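Local coordinates for protein GDSL-like Lipase (Parabacteroides distasonis, PDB 3P94) that probably hydrolyses ester bonds as a serine hydrolase of the GDSL-like lipase family, possibly acting on lysophospholipids, at residues N16-G29 / R65-V79. Residues are numbered along the deposited sequence; the frame is centred on the assembly and turned at random. Where two conformers were deposited one is given.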
ATOM      1  N   ASN A  16     -10.934 -15.002   1.533  1.00 20.96           N
ATOM      2  CA  ASN A  16      -9.715 -15.813   1.408  1.00 21.37           C
ATOM      3  C   ASN A  16     -10.012 -17.295   1.128  1.00 28.33           C
ATOM      4  O   ASN A  16      -9.230 -17.947   0.435  1.00 28.79           O
ATOM      5  CB  ASN A  16      -8.868 -15.693   2.669  1.00 19.04           C
ATOM      6  CG  ASN A  16      -8.185 -14.347   2.830  1.00 25.07           C
ATOM      7  OD1 ASN A  16      -8.006 -13.579   1.881  1.00 18.03           O
ATOM      8  ND2 ASN A  16      -7.793 -14.021   4.041  1.00 19.05           N
ATOM      9  N   LYS A  17     -11.147 -17.805   1.628  1.00 27.10           N
ATOM     10  CA  LYS A  17     -11.572 -19.211   1.485  1.00 28.45           C
ATOM     11  C   LYS A  17     -11.929 -19.606   0.034  1.00 33.92           C
ATOM     12  O   LYS A  17     -11.968 -20.800  -0.261  1.00 35.71           O
ATOM     13  CB  LYS A  17     -12.761 -19.517   2.405  1.00 30.49           C
ATOM     14  CG  LYS A  17     -12.488 -19.252   3.893  1.00 37.12           C
ATOM     15  CD  LYS A  17     -13.396 -20.104   4.766  1.00 45.75           C
ATOM     16  CE  LYS A  17     -14.041 -19.379   5.907  1.00 54.62           C
ATOM     17  NZ  LYS A  17     -15.429 -19.852   6.088  1.00 62.33           N
ATOM     18  N   THR A  18     -12.166 -18.637  -0.867  1.00 29.83           N
ATOM     19  CA  THR A  18     -12.512 -18.956  -2.257  1.00 30.31           C
ATOM     20  C   THR A  18     -11.459 -18.444  -3.252  1.00 33.21           C
ATOM     21  O   THR A  18     -11.626 -18.620  -4.467  1.00 34.68           O
ATOM     22  CB  THR A  18     -13.924 -18.479  -2.613  1.00 46.24           C
ATOM     23  OG1 THR A  18     -14.062 -17.090  -2.310  1.00 48.12           O
ATOM     24  CG2 THR A  18     -15.005 -19.309  -1.917  1.00 44.18           C
ATOM     25  N   VAL A  19     -10.351 -17.870  -2.745  1.00 26.28           N
ATOM     26  CA  VAL A  19      -9.225 -17.450  -3.569  1.00 25.33           C
ATOM     27  C   VAL A  19      -8.494 -18.725  -4.019  1.00 28.74           C
ATOM     28  O   VAL A  19      -8.257 -19.608  -3.188  1.00 27.67           O
ATOM     29  CB  VAL A  19      -8.283 -16.471  -2.801  1.00 28.76           C
ATOM     30  CG1 VAL A  19      -6.945 -16.296  -3.520  1.00 28.46           C
ATOM     31  CG2 VAL A  19      -8.955 -15.117  -2.591  1.00 27.90           C
ATOM     32  N   LYS A  20      -8.164 -18.837  -5.321  1.00 24.79           N
ATOM     33  CA  LYS A  20      -7.403 -19.988  -5.818  1.00 25.07           C
ATOM     34  C   LYS A  20      -5.961 -19.836  -5.318  1.00 29.39           C
ATOM     35  O   LYS A  20      -5.345 -18.785  -5.518  1.00 28.51           O
ATOM     36  CB  LYS A  20      -7.476 -20.104  -7.354  1.00 26.95           C
ATOM     37  CG  LYS A  20      -6.697 -21.293  -7.931  1.00 32.82           C
ATOM     38  N   VAL A  21      -5.457 -20.860  -4.608  1.00 26.50           N
ATOM     39  CA  VAL A  21      -4.114 -20.850  -4.024  1.00 25.87           C
ATOM     40  C   VAL A  21      -3.267 -21.988  -4.658  1.00 29.94           C
ATOM     41  O   VAL A  21      -3.749 -23.117  -4.710  1.00 31.22           O
ATOM     42  CB  VAL A  21      -4.179 -20.937  -2.474  1.00 29.76           C
ATOM     43  CG1 VAL A  21      -2.804 -21.151  -1.846  1.00 29.66           C
ATOM     44  CG2 VAL A  21      -4.867 -19.709  -1.874  1.00 28.77           C
ATOM     45  N   PRO A  22      -2.030 -21.730  -5.157  1.00 25.84           N
ATOM     46  CA  PRO A  22      -1.295 -20.444  -5.173  1.00 24.29           C
ATOM     47  C   PRO A  22      -1.952 -19.393  -6.073  1.00 26.85           C
ATOM     48  O   PRO A  22      -2.550 -19.725  -7.102  1.00 26.48           O
ATOM     49  CB  PRO A  22       0.099 -20.840  -5.679  1.00 26.30           C
ATOM     50  CG  PRO A  22      -0.113 -22.088  -6.455  1.00 32.08           C
ATOM     51  CD  PRO A  22      -1.215 -22.813  -5.742  1.00 27.93           C
ATOM     52  N   SER A  23      -1.873 -18.131  -5.639  1.00 21.94           N
ATOM     53  CA  SER A  23      -2.454 -16.980  -6.330  1.00 20.41           C
ATOM     54  C   SER A  23      -1.389 -16.246  -7.145  1.00 24.43           C
ATOM     55  O   SER A  23      -0.231 -16.668  -7.170  1.00 24.89           O
ATOM     56  CB  SER A  23      -3.128 -16.043  -5.331  1.00 22.78           C
ATOM     57  OG  SER A  23      -2.223 -15.586  -4.338  1.00 25.90           O
ATOM     58  N   ASN A  24      -1.784 -15.157  -7.826  1.00 20.34           N
ATOM     59  CA  ASN A  24      -0.895 -14.408  -8.702  1.00 19.13           C
ATOM     60  C   ASN A  24      -0.231 -13.240  -7.948  1.00 20.98           C
ATOM     61  O   ASN A  24       0.912 -13.371  -7.501  1.00 19.26           O
ATOM     62  CB  ASN A  24      -1.663 -13.939  -9.941  1.00 18.72           C
ATOM     63  CG  ASN A  24      -0.867 -13.126 -10.927  1.00 33.90           C
ATOM     64  OD1 ASN A  24       0.315 -13.349 -11.154  1.00 25.25           O
ATOM     65  ND2 ASN A  24      -1.508 -12.164 -11.546  1.00 29.62           N
ATOM     66  N   VAL A  25      -0.940 -12.107  -7.804  1.00 16.36           N
ATOM     67  CA  VAL A  25      -0.429 -10.914  -7.131  1.00 14.28           C
ATOM     68  C   VAL A  25      -1.469 -10.419  -6.145  1.00 19.31           C
ATOM     69  O   VAL A  25      -2.638 -10.252  -6.504  1.00 20.45           O
ATOM     70  CB  VAL A  25      -0.040  -9.770  -8.126  1.00 16.92           C
ATOM     71  CG1 VAL A  25       0.471  -8.539  -7.383  1.00 14.93           C
ATOM     72  CG2 VAL A  25       0.984 -10.227  -9.168  1.00 16.87           C
ATOM     73  N   VAL A  26      -1.036 -10.149  -4.919  1.00 14.05           N
ATOM     74  CA  VAL A  26      -1.881  -9.616  -3.876  1.00 13.44           C
ATOM     75  C   VAL A  26      -1.521  -8.134  -3.688  1.00 16.90           C
ATOM     76  O   VAL A  26      -0.343  -7.798  -3.629  1.00 16.38           O
ATOM     77  CB  VAL A  26      -1.723 -10.440  -2.569  1.00 16.77           C
ATOM     78  CG1 VAL A  26      -2.328  -9.711  -1.359  1.00 15.74           C
ATOM     79  CG2 VAL A  26      -2.338 -11.833  -2.730  1.00 16.97           C
ATOM     80  N   PHE A  27      -2.530  -7.261  -3.640  1.00 13.76           N
ATOM     81  CA  PHE A  27      -2.340  -5.834  -3.371  1.00 13.78           C
ATOM     82  C   PHE A  27      -2.648  -5.601  -1.896  1.00 18.30           C
ATOM     83  O   PHE A  27      -3.805  -5.720  -1.473  1.00 18.29           O
ATOM     84  CB  PHE A  27      -3.228  -4.951  -4.280  1.00 15.38           C
ATOM     85  CG  PHE A  27      -2.665  -4.671  -5.662  1.00 16.87           C
ATOM     86  CD1 PHE A  27      -2.402  -5.707  -6.545  1.00 20.12           C
ATOM     87  CD2 PHE A  27      -2.445  -3.366  -6.090  1.00 17.63           C
ATOM     88  CE1 PHE A  27      -1.871  -5.446  -7.809  1.00 21.74           C
ATOM     89  CE2 PHE A  27      -1.948  -3.102  -7.363  1.00 20.93           C
ATOM     90  CZ  PHE A  27      -1.673  -4.144  -8.220  1.00 20.28           C
HETATM   91  N   MSE A  28      -1.598  -5.327  -1.116  1.00 15.62           N
HETATM   92  CA  MSE A  28      -1.682  -5.056   0.323  1.00 15.30           C
HETATM   93  C   MSE A  28      -1.674  -3.534   0.501  1.00 20.25           C
HETATM   94  O   MSE A  28      -0.820  -2.836  -0.069  1.00 20.21           O
HETATM   95  CB  MSE A  28      -0.491  -5.772   1.033  1.00 17.62           C
HETATM   96  CG  MSE A  28      -0.333  -5.478   2.516  1.00 24.41           C
HETATM   97 SE   MSE A  28      -1.988  -5.732   3.557  0.75 32.62          SE
HETATM   98  CE  MSE A  28      -2.490  -7.416   3.036  1.00 27.46           C
ATOM     99  N   GLY A  29      -2.650  -3.021   1.243  1.00 18.01           N
ATOM    100  CA  GLY A  29      -2.718  -1.591   1.459  1.00 17.15           C
ATOM    101  C   GLY A  29      -3.790  -1.073   2.391  1.00 19.52           C
ATOM    102  O   GLY A  29      -4.457  -1.817   3.121  1.00 18.42           O
ATOM    103  N   ARG A  65      -1.858  -8.592   9.949  1.00 13.56           N
ATOM    104  CA  ARG A  65      -2.797  -9.154   8.962  1.00 13.98           C
ATOM    105  C   ARG A  65      -2.079  -9.898   7.805  1.00 17.34           C
ATOM    106  O   ARG A  65      -2.704 -10.695   7.100  1.00 15.46           O
ATOM    107  CB  ARG A  65      -3.622  -7.983   8.389  1.00 17.26           C
ATOM    108  CG  ARG A  65      -4.770  -8.389   7.515  1.00 21.38           C
ATOM    109  CD  ARG A  65      -5.750  -7.272   7.317  1.00 21.56           C
ATOM    110  NE  ARG A  65      -5.208  -6.056   6.685  1.00 16.22           N
ATOM    111  CZ  ARG A  65      -5.160  -5.834   5.373  1.00 26.19           C
ATOM    112  NH1 ARG A  65      -5.485  -6.792   4.517  1.00 13.65           N
ATOM    113  NH2 ARG A  65      -4.771  -4.656   4.910  1.00 17.43           N
ATOM    114  N   PHE A  66      -0.773  -9.613   7.604  1.00 16.08           N
ATOM    115  CA  PHE A  66       0.075 -10.121   6.524  1.00 14.92           C
ATOM    116  C   PHE A  66       0.011 -11.632   6.331  1.00 18.05           C
ATOM    117  O   PHE A  66      -0.022 -12.090   5.192  1.00 16.05           O
ATOM    118  CB  PHE A  66       1.543  -9.701   6.744  1.00 16.72           C
ATOM    119  CG  PHE A  66       2.353  -9.592   5.475  1.00 17.67           C
ATOM    120  CD1 PHE A  66       2.198  -8.498   4.623  1.00 20.22           C
ATOM    121  CD2 PHE A  66       3.287 -10.562   5.144  1.00 18.72           C
ATOM    122  CE1 PHE A  66       2.944  -8.394   3.447  1.00 20.41           C
ATOM    123  CE2 PHE A  66       4.039 -10.453   3.969  1.00 21.47           C
ATOM    124  CZ  PHE A  66       3.863  -9.368   3.133  1.00 19.72           C
ATOM    125  N   ARG A  67       0.020 -12.408   7.426  1.00 15.68           N
ATOM    126  CA  ARG A  67      -0.008 -13.871   7.338  1.00 14.69           C
ATOM    127  C   ARG A  67      -1.323 -14.386   6.673  1.00 15.52           C
ATOM    128  O   ARG A  67      -1.249 -15.215   5.776  1.00 14.46           O
ATOM    129  CB  ARG A  67       0.208 -14.493   8.723  1.00 14.53           C
ATOM    130  CG  ARG A  67       0.161 -16.020   8.752  1.00 20.59           C
ATOM    131  CD  ARG A  67       0.969 -16.596   9.912  1.00 18.91           C
ATOM    132  NE  ARG A  67       2.354 -16.125   9.888  1.00 18.21           N
ATOM    133  CZ  ARG A  67       3.314 -16.633   9.120  1.00 26.33           C
ATOM    134  NH1 ARG A  67       3.071 -17.683   8.347  1.00 15.05           N
ATOM    135  NH2 ARG A  67       4.531 -16.097   9.128  1.00 13.51           N
ATOM    136  N   GLN A  68      -2.496 -13.876   7.092  1.00 12.21           N
ATOM    137  CA  GLN A  68      -3.798 -14.307   6.567  0.60 11.74           C
ATOM    138  C   GLN A  68      -4.066 -13.791   5.151  1.00 15.17           C
ATOM    139  O   GLN A  68      -4.528 -14.544   4.298  1.00 14.61           O
ATOM    140  CB  GLN A  68      -4.933 -13.844   7.507  0.60 12.84           C
ATOM    141  CG  GLN A  68      -6.344 -14.249   7.019  0.60 10.03           C
ATOM    142  CD  GLN A  68      -7.474 -13.600   7.766  0.60 18.52           C
ATOM    143  OE1 GLN A  68      -7.969 -14.142   8.757  0.60 11.99           O
ATOM    144  NE2 GLN A  68      -7.941 -12.455   7.267  0.60  6.18           N
ATOM    145  N   ASP A  69      -3.815 -12.509   4.921  1.00 11.95           N
ATOM    146  CA  ASP A  69      -4.150 -11.880   3.658  1.00 11.39           C
ATOM    147  C   ASP A  69      -3.065 -11.890   2.594  1.00 15.59           C
ATOM    148  O   ASP A  69      -3.355 -11.491   1.470  1.00 12.02           O
ATOM    149  CB  ASP A  69      -4.654 -10.458   3.942  1.00 11.82           C
ATOM    150  CG  ASP A  69      -6.062 -10.437   4.561  1.00 19.06           C
ATOM    151  OD1 ASP A  69      -6.688 -11.517   4.665  1.00 20.27           O
ATOM    152  OD2 ASP A  69      -6.538  -9.340   4.915  1.00 18.92           O
ATOM    153  N   VAL A  70      -1.841 -12.373   2.908  1.00 15.05           N
ATOM    154  CA  VAL A  70      -0.760 -12.436   1.923  1.00 15.04           C
ATOM    155  C   VAL A  70      -0.123 -13.829   1.937  1.00 17.51           C
ATOM    156  O   VAL A  70      -0.271 -14.554   0.965  1.00 16.31           O
ATOM    157  CB  VAL A  70       0.336 -11.320   2.069  1.00 18.71           C
ATOM    158  CG1 VAL A  70       1.432 -11.481   1.016  1.00 18.35           C
ATOM    159  CG2 VAL A  70      -0.265  -9.926   1.991  1.00 18.21           C
ATOM    160  N   ILE A  71       0.597 -14.188   3.018  1.00 14.57           N
ATOM    161  CA  ILE A  71       1.342 -15.462   3.131  1.00 14.25           C
ATOM    162  C   ILE A  71       0.445 -16.681   2.840  1.00 19.17           C
ATOM    163  O   ILE A  71       0.811 -17.517   2.007  1.00 17.23           O
ATOM    164  CB  ILE A  71       2.044 -15.611   4.509  1.00 16.59           C
ATOM    165  CG1 ILE A  71       3.073 -14.452   4.747  1.00 16.15           C
ATOM    166  CG2 ILE A  71       2.700 -17.008   4.637  1.00 17.03           C
ATOM    167  CD1 ILE A  71       3.634 -14.292   6.123  1.00 18.59           C
ATOM    168  N   ASN A  72      -0.724 -16.776   3.507  1.00 16.48           N
ATOM    169  CA  ASN A  72      -1.621 -17.924   3.345  1.00 17.14           C
ATOM    170  C   ASN A  72      -2.247 -18.027   1.943  1.00 20.61           C
ATOM    171  O   ASN A  72      -2.726 -19.112   1.588  1.00 20.53           O
ATOM    172  CB  ASN A  72      -2.690 -17.932   4.422  1.00 16.15           C
ATOM    173  CG  ASN A  72      -2.137 -18.245   5.809  1.00 34.12           C
ATOM    174  OD1 ASN A  72      -0.984 -18.661   5.981  1.00 21.49           O
ATOM    175  ND2 ASN A  72      -2.947 -18.030   6.839  1.00 25.56           N
ATOM    176  N   LEU A  73      -2.176 -16.951   1.131  1.00 15.54           N
ATOM    177  CA  LEU A  73      -2.699 -16.987  -0.241  1.00 16.25           C
ATOM    178  C   LEU A  73      -1.620 -17.459  -1.232  1.00 19.96           C
ATOM    179  O   LEU A  73      -1.920 -17.657  -2.404  1.00 19.56           O
ATOM    180  CB  LEU A  73      -3.276 -15.617  -0.661  1.00 15.95           C
ATOM    181  CG  LEU A  73      -4.478 -15.095   0.160  1.00 19.99           C
ATOM    182  CD1 LEU A  73      -5.000 -13.814  -0.425  1.00 19.75           C
ATOM    183  CD2 LEU A  73      -5.623 -16.114   0.234  1.00 23.84           C
ATOM    184  N   LYS A  74      -0.374 -17.665  -0.748  1.00 17.00           N
ATOM    185  CA  LYS A  74       0.795 -18.109  -1.526  1.00 16.80           C
ATOM    186  C   LYS A  74       0.904 -17.382  -2.910  1.00 20.81           C
ATOM    187  O   LYS A  74       0.918 -18.049  -3.945  1.00 21.08           O
ATOM    188  CB  LYS A  74       0.760 -19.648  -1.708  1.00 19.52           C
ATOM    189  CG  LYS A  74       0.899 -20.418  -0.394  1.00 24.66           C
ATOM    190  CD  LYS A  74       0.706 -21.913  -0.605  1.00 30.93           C
ATOM    191  CE  LYS A  74       1.106 -22.719   0.602  1.00 34.38           C
ATOM    192  NZ  LYS A  74       1.079 -24.176   0.299  1.00 53.15           N
ATOM    193  N   PRO A  75       0.955 -16.030  -2.971  1.00 16.67           N
ATOM    194  CA  PRO A  75       1.064 -15.373  -4.284  1.00 17.01           C
ATOM    195  C   PRO A  75       2.485 -15.388  -4.830  1.00 21.16           C
ATOM    196  O   PRO A  75       3.426 -15.611  -4.085  1.00 20.03           O
ATOM    197  CB  PRO A  75       0.626 -13.938  -3.981  1.00 17.74           C
ATOM    198  CG  PRO A  75       1.097 -13.711  -2.590  1.00 21.17           C
ATOM    199  CD  PRO A  75       0.949 -15.032  -1.881  1.00 17.68           C
ATOM    200  N   LYS A  76       2.634 -15.094  -6.125  1.00 18.80           N
ATOM    201  CA  LYS A  76       3.940 -14.950  -6.772  1.00 17.93           C
ATOM    202  C   LYS A  76       4.591 -13.669  -6.250  1.00 18.90           C
ATOM    203  O   LYS A  76       5.796 -13.634  -5.989  1.00 15.24           O
ATOM    204  CB  LYS A  76       3.789 -14.885  -8.302  1.00 20.84           C
ATOM    205  CG  LYS A  76       3.332 -16.188  -8.952  1.00 32.52           C
ATOM    206  CD  LYS A  76       3.250 -16.037 -10.463  1.00 40.05           C
ATOM    207  CE  LYS A  76       2.910 -17.342 -11.127  1.00 56.83           C
ATOM    208  NZ  LYS A  76       3.165 -17.289 -12.582  1.00 65.22           N
ATOM    209  N   ALA A  77       3.767 -12.620  -6.063  1.00 15.35           N
ATOM    210  CA  ALA A  77       4.229 -11.321  -5.574  1.00 14.55           C
ATOM    211  C   ALA A  77       3.188 -10.612  -4.720  1.00 17.06           C
ATOM    212  O   ALA A  77       2.007 -10.938  -4.775  1.00 16.86           O
ATOM    213  CB  ALA A  77       4.613 -10.433  -6.752  1.00 15.19           C
ATOM    214  N   VAL A  78       3.640  -9.640  -3.930  1.00 12.55           N
ATOM    215  CA  VAL A  78       2.782  -8.775  -3.126  1.00 12.36           C
ATOM    216  C   VAL A  78       3.162  -7.319  -3.468  1.00 16.40           C
ATOM    217  O   VAL A  78       4.348  -6.974  -3.530  1.00 17.10           O
ATOM    218  CB  VAL A  78       2.806  -9.074  -1.592  1.00 15.60           C
ATOM    219  CG1 VAL A  78       4.222  -8.951  -0.994  1.00 14.65           C
ATOM    220  CG2 VAL A  78       1.794  -8.200  -0.833  1.00 15.07           C
ATOM    221  N   VAL A  79       2.146  -6.494  -3.732  1.00 12.37           N
ATOM    222  CA  VAL A  79       2.307  -5.075  -4.035  1.00 11.51           C
ATOM    223  C   VAL A  79       1.947  -4.360  -2.751  1.00 16.59           C
ATOM    224  O   VAL A  79       0.810  -4.489  -2.286  1.00 16.52           O
ATOM    225  CB  VAL A  79       1.454  -4.643  -5.261  1.00 15.69           C
ATOM    226  CG1 VAL A  79       1.457  -3.128  -5.438  1.00 15.62           C
ATOM    227  CG2 VAL A  79       1.957  -5.315  -6.528  1.00 16.52           C
TER
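Val25, Val26 and Phe27 of strand 25-29 pair in parallel with Ala77, Val78 and Val79 in the central sheet of a flavodoxin-like SGNH hydrolase fold. Val26 N donates to Ala77 O, Val79 N to Val26 O at 2.8 Å, and Met28 N to Val79 O. Helix 65-71 packs over the sheet face that carries Val26 and Met28. Val26 faces the helix and the turn after it: its CG1 meets Val70 CG2, and its CG2 lies 3.8 Å from Pro75 CB. The selenomethionine Met28 is bent at chi2 (51°), which lays SE over one face of the Arg65 guanidinium, 3.3 Å from Arg65 NH2. A second bend at chi3 turns CE against Val70 CG2. Arg65 NH1 makes a salt bridge to Asp69 OD2, which lies in the guanidinium plane, and a hydrogen bond to Arg52 O of the neighbouring strand 49-53. Asp69 OD1 accepts from two amides. Asn16 ND2 reaches it at 2.8 Å in a nearly straight bond (173°). Gln68 NE2 comes from above the carboxylate plane and also bonds Phe9 O. Helix 59-71 is the crossover of a beta-alpha-beta unit from strand 49-53 to strand 75-81, and strand 23-29 lies between those two strands. On the other sheet face, Val79 CB sits 4.0 Å above the centre of the Phe27 ring in a CH-pi contact. Val79 CG2 touches Val25 CG1, and Ile199 of helix 185-202 covers this patch. At the start of the strands, Leu73 O is gripped by Ser23 N and Ser23 OG. Leu73 CD1 touches Val26 CG2 and Asn16 OD1, and its CD2 touches Val19 CG1. Asn24 O accepts from Lys76 N and Ala77 N where both chains turn.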